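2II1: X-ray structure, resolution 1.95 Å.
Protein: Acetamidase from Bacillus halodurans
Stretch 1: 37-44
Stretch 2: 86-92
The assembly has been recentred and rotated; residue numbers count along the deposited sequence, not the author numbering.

Stretch 1, residues 37-44: CFSDQITN
Stretch 2 (86-92) KQGVMTA

The two stretches of this acetamidase chain meet mainly through side chains, with two backbone carbonyls of stretch 1 also nearby: with hydrogens placed, no hydrogen bond crosses between them, and the surface buried, both sides summed, is 228 Å². Their backbones stay well apart. The closest CA pair is Ile42 CA and Val89 CA, 7.6 Å apart, a spacing that leaves room for side chains to fill the gap. The contacts run in opposite sequence order: Phe38 meets Thr91, Ile42 meets Val89, and Thr43 nears Gln87.

The backbone conformations differ sharply. Stretch 1 has no regular helix or strand; its main feature is a type I' beta turn from Phe38 to Gln41. Ser39 and Asp40 occupy the central positions with phi/psi of 55/37° and 65/23°, the left-handed values that define this turn. Phe38 O accepts two hydrogen bonds from Gln41, one from the backbone N at 3.3 Å and a shorter one from the side-chain NE2 at 2.8 Å (N-H...O angle 145°). Gln41 reaches back with chi1 -70° (m), chi2 -177° (t) and chi3 78°, so that backbone and side chain both fasten the turn. After it, Ile42 extends at -96/112°. Stretch 2 is an extended strand that takes in Gln87 (-156/127°), Gly88 (-99/178°), Val89 (-149/138°), Met90 (-129/149°) and Thr91 (-126/124°) and continues to Ala92 (-101/120°). The alternation expected of a strand appears in the CA-to-CB bonds: Val89 and Thr91 point toward stretch 1, whereas Met90, modelled as selenomethionine, points away.

The apolar contacts form a compact cluster of four buried residues, Phe38 and Ile42 against Val89 and Thr91. Ile42 (chi1 -46°, m; chi2 -165°, t) brings CG2 to 4.0 Å from CG1 of Val89, which is in the t rotamer, and CD1 to 3.9 Å from CG2 of Thr91. Phe38, with chi1 -48° (m) and chi2 -70°, places CZ 3.7 Å from Thr91 CG2 and CE2 4.4 Å from Val89 CG1; both methyls approach the ring obliquely. Thr91, chi1 70° (p), thus offers its methyl to both Phe38 and Ile42. These distances are those of van der Waals packing, and burial of hydrocarbon away from solvent is the expected source of stability.

Polar atoms add proximity without bonding. The carbonyl Ile42 O lies 3.9 Å from Val89 CG2, a packing contact with a methyl. At the exposed margin, Thr43 O and Gln87 OE1 are 4.4 Å apart; both are acceptors, so neither can donate to the other, and the approach is proximity only. The CA-to-CB bond of Gln87 points toward stretch 1, and its side chain has chi1 161° (t), chi2 -172° (t) and chi3 96°, while the CA-to-CB bond of Thr43 points away.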

ATOM      1  N   CYS A  37      13.425  17.282  10.957  1.00 16.40           N
ATOM      2  CA  CYS A  37      12.368  17.151  11.984  1.00 17.91           C
ATOM      3  C   CYS A  37      12.892  17.038  13.408  1.00 15.28           C
ATOM      4  O   CYS A  37      12.103  16.970  14.344  1.00 14.23           O
ATOM      5  CB  CYS A  37      11.292  16.089  11.659  1.00 21.26           C
ATOM      6  SG  CYS A  37      11.744  14.412  11.722  1.00 29.12           S
ATOM      7  N   PHE A  38      14.212  17.044  13.574  1.00 17.18           N
ATOM      8  CA  PHE A  38      14.820  17.230  14.898  1.00 16.62           C
ATOM      9  C   PHE A  38      15.227  18.672  15.177  1.00 15.75           C
ATOM     10  O   PHE A  38      15.894  18.924  16.191  1.00 18.65           O
ATOM     11  CB  PHE A  38      16.052  16.335  15.058  1.00 16.27           C
ATOM     12  CG  PHE A  38      15.808  14.934  14.658  1.00 14.35           C
ATOM     13  CD1 PHE A  38      14.988  14.118  15.439  1.00 15.96           C
ATOM     14  CD2 PHE A  38      16.351  14.432  13.472  1.00 17.75           C
ATOM     15  CE1 PHE A  38      14.720  12.809  15.070  1.00 18.48           C
ATOM     16  CE2 PHE A  38      16.099  13.106  13.081  1.00 25.21           C
ATOM     17  CZ  PHE A  38      15.288  12.289  13.885  1.00 21.33           C
ATOM     18  N   SER A  39      14.825  19.606  14.305  1.00 14.98           N
ATOM     19  CA  SER A  39      15.339  20.992  14.336  1.00 15.27           C
ATOM     20  C   SER A  39      16.869  21.008  14.275  1.00 15.92           C
ATOM     21  O   SER A  39      17.525  21.823  14.927  1.00 14.52           O
ATOM     22  CB  SER A  39      14.847  21.756  15.584  1.00 14.85           C
ATOM     23  OG  SER A  39      13.576  22.365  15.405  1.00 16.61           O
ATOM     24  N   ASP A  40      17.430  20.089  13.498  1.00 16.57           N
ATOM     25  CA  ASP A  40      18.874  20.025  13.222  1.00 16.71           C
ATOM     26  C   ASP A  40      19.740  19.706  14.486  1.00 14.74           C
ATOM     27  O   ASP A  40      20.957  20.004  14.546  1.00 11.59           O
ATOM     28  CB  ASP A  40      19.315  21.318  12.490  1.00 18.70           C
ATOM     29  CG  ASP A  40      18.494  21.604  11.209  1.00 23.69           C
ATOM     30  OD1 ASP A  40      18.013  20.667  10.530  1.00 18.58           O
ATOM     31  OD2 ASP A  40      18.337  22.794  10.861  1.00 25.72           O
ATOM     32  N   GLN A  41      19.103  19.075  15.483  1.00 12.04           N
ATOM     33  CA  GLN A  41      19.742  18.798  16.770  1.00 13.33           C
ATOM     34  C   GLN A  41      20.728  17.641  16.739  1.00 15.49           C
ATOM     35  O   GLN A  41      21.680  17.620  17.522  1.00 17.83           O
ATOM     36  CB  GLN A  41      18.692  18.520  17.837  1.00 14.46           C
ATOM     37  CG  GLN A  41      17.908  19.756  18.212  1.00 12.47           C
ATOM     38  CD  GLN A  41      16.935  19.489  19.315  1.00 13.60           C
ATOM     39  OE1 GLN A  41      17.327  19.425  20.469  1.00 13.38           O
ATOM     40  NE2 GLN A  41      15.665  19.306  18.970  1.00 17.08           N
ATOM     41  N   ILE A  42      20.490  16.667  15.861  1.00 15.88           N
ATOM     42  CA  ILE A  42      21.372  15.524  15.729  1.00 15.26           C
ATOM     43  C   ILE A  42      22.360  15.764  14.582  1.00 16.27           C
ATOM     44  O   ILE A  42      21.974  15.817  13.416  1.00 16.07           O
ATOM     45  CB  ILE A  42      20.572  14.221  15.513  1.00 16.46           C
ATOM     46  CG1 ILE A  42      19.400  14.156  16.512  1.00 14.21           C
ATOM     47  CG2 ILE A  42      21.484  13.006  15.662  1.00 18.29           C
ATOM     48  CD1 ILE A  42      18.741  12.806  16.658  1.00 12.28           C
ATOM     49  N   THR A  43      23.634  15.925  14.938  1.00 16.65           N
ATOM     50  CA  THR A  43      24.720  16.160  13.975  1.00 16.39           C
ATOM     51  C   THR A  43      25.826  15.087  14.008  1.00 16.82           C
ATOM     52  O   THR A  43      26.782  15.149  13.232  1.00 13.76           O
ATOM     53  CB  THR A  43      25.396  17.483  14.318  1.00 17.05           C
ATOM     54  OG1 THR A  43      25.911  17.384  15.647  1.00 11.85           O
ATOM     55  CG2 THR A  43      24.395  18.653  14.245  1.00 16.27           C
ATOM     56  N   ASN A  44      25.681  14.114  14.900  1.00 18.01           N
ATOM     57  CA  ASN A  44      26.727  13.145  15.223  1.00 19.81           C
ATOM     58  C   ASN A  44      26.110  11.787  15.604  1.00 19.40           C
ATOM     59  O   ASN A  44      25.079  11.748  16.266  1.00 20.92           O
ATOM     60  CB  ASN A  44      27.617  13.732  16.333  1.00 20.42           C
ATOM     61  CG  ASN A  44      27.981  12.733  17.412  1.00 27.30           C
ATOM     62  OD1 ASN A  44      27.370  12.720  18.478  1.00 35.84           O
ATOM     63  ND2 ASN A  44      29.000  11.906  17.153  1.00 30.38           N
ATOM     64  N   LYS A  86      23.305  18.357   2.417  1.00 20.21           N
ATOM     65  CA  LYS A  86      24.293  17.324   2.024  1.00 21.79           C
ATOM     66  C   LYS A  86      24.377  16.100   2.964  1.00 18.11           C
ATOM     67  O   LYS A  86      25.153  15.198   2.723  1.00 16.47           O
ATOM     68  CB  LYS A  86      25.686  17.945   1.777  1.00 22.90           C
ATOM     69  CG  LYS A  86      26.224  18.912   2.852  1.00 27.45           C
ATOM     70  CD  LYS A  86      27.267  19.877   2.248  1.00 25.08           C
ATOM     71  CE  LYS A  86      27.377  21.185   3.036  1.00 32.50           C
ATOM     72  NZ  LYS A  86      27.875  22.295   2.180  1.00 33.28           N
ATOM     73  N   GLN A  87      23.560  16.053   4.010  1.00 18.17           N
ATOM     74  CA  GLN A  87      23.575  14.918   4.911  1.00 17.69           C
ATOM     75  C   GLN A  87      22.257  14.736   5.648  1.00 14.16           C
ATOM     76  O   GLN A  87      21.739  15.664   6.272  1.00 16.42           O
ATOM     77  CB  GLN A  87      24.753  15.045   5.881  1.00 18.28           C
ATOM     78  CG  GLN A  87      24.668  14.207   7.138  1.00 20.88           C
ATOM     79  CD  GLN A  87      25.782  14.548   8.118  1.00 23.03           C
ATOM     80  OE1 GLN A  87      25.590  15.351   9.036  1.00 31.18           O
ATOM     81  NE2 GLN A  87      26.957  13.958   7.911  1.00 14.27           N
ATOM     82  N   GLY A  88      21.721  13.525   5.554  1.00 11.73           N
ATOM     83  CA  GLY A  88      20.527  13.130   6.274  1.00 13.71           C
ATOM     84  C   GLY A  88      20.821  12.342   7.536  1.00 13.70           C
ATOM     85  O   GLY A  88      21.971  12.063   7.839  1.00 14.16           O
ATOM     86  N   VAL A  89      19.769  11.981   8.263  1.00 15.71           N
ATOM     87  CA  VAL A  89      19.873  11.319   9.579  1.00 17.43           C
ATOM     88  C   VAL A  89      18.660  10.375   9.803  1.00 17.21           C
ATOM     89  O   VAL A  89      17.500  10.691   9.450  1.00 13.06           O
ATOM     90  CB  VAL A  89      19.968  12.345  10.771  1.00 19.21           C
ATOM     91  CG1 VAL A  89      20.102  11.639  12.113  1.00 15.44           C
ATOM     92  CG2 VAL A  89      21.137  13.314  10.597  1.00 24.64           C
HETATM   93  N   MSE A  90      18.959   9.197  10.344  1.00 16.04           N
HETATM   94  CA  MSE A  90      17.947   8.273  10.807  1.00 15.17           C
HETATM   95  C   MSE A  90      18.256   7.838  12.240  1.00 15.77           C
HETATM   96  O   MSE A  90      19.429   7.739  12.649  1.00 10.23           O
HETATM   97  CB  MSE A  90      17.870   7.024   9.916  1.00 17.66           C
HETATM   98  CG  MSE A  90      17.447   7.278   8.476  1.00  6.80           C
HETATM   99 SE   MSE A  90      17.076   5.610   7.487  0.75 21.11          SE
HETATM  100  CE  MSE A  90      15.321   5.350   8.156  1.00 13.18           C
ATOM    101  N   THR A  91      17.169   7.571  12.965  1.00 15.96           N
ATOM    102  CA  THR A  91      17.189   7.071  14.316  1.00 17.23           C
ATOM    103  C   THR A  91      16.331   5.777  14.448  1.00 18.58           C
ATOM    104  O   THR A  91      15.145   5.760  14.091  1.00 16.34           O
ATOM    105  CB  THR A  91      16.664   8.155  15.317  1.00 17.83           C
ATOM    106  OG1 THR A  91      15.261   8.349  15.130  1.00 21.34           O
ATOM    107  CG2 THR A  91      17.381   9.472  15.129  1.00  8.47           C
ATOM    108  N   ALA A  92      16.963   4.704  14.937  1.00 18.54           N
ATOM    109  CA  ALA A  92      16.269   3.486  15.380  1.00 19.65           C
ATOM    110  C   ALA A  92      16.185   3.498  16.910  1.00 19.40           C
ATOM    111  O   ALA A  92      17.226   3.520  17.566  1.00 17.30           O
ATOM    112  CB  ALA A  92      17.015   2.230  14.901  1.00 18.83           C
TER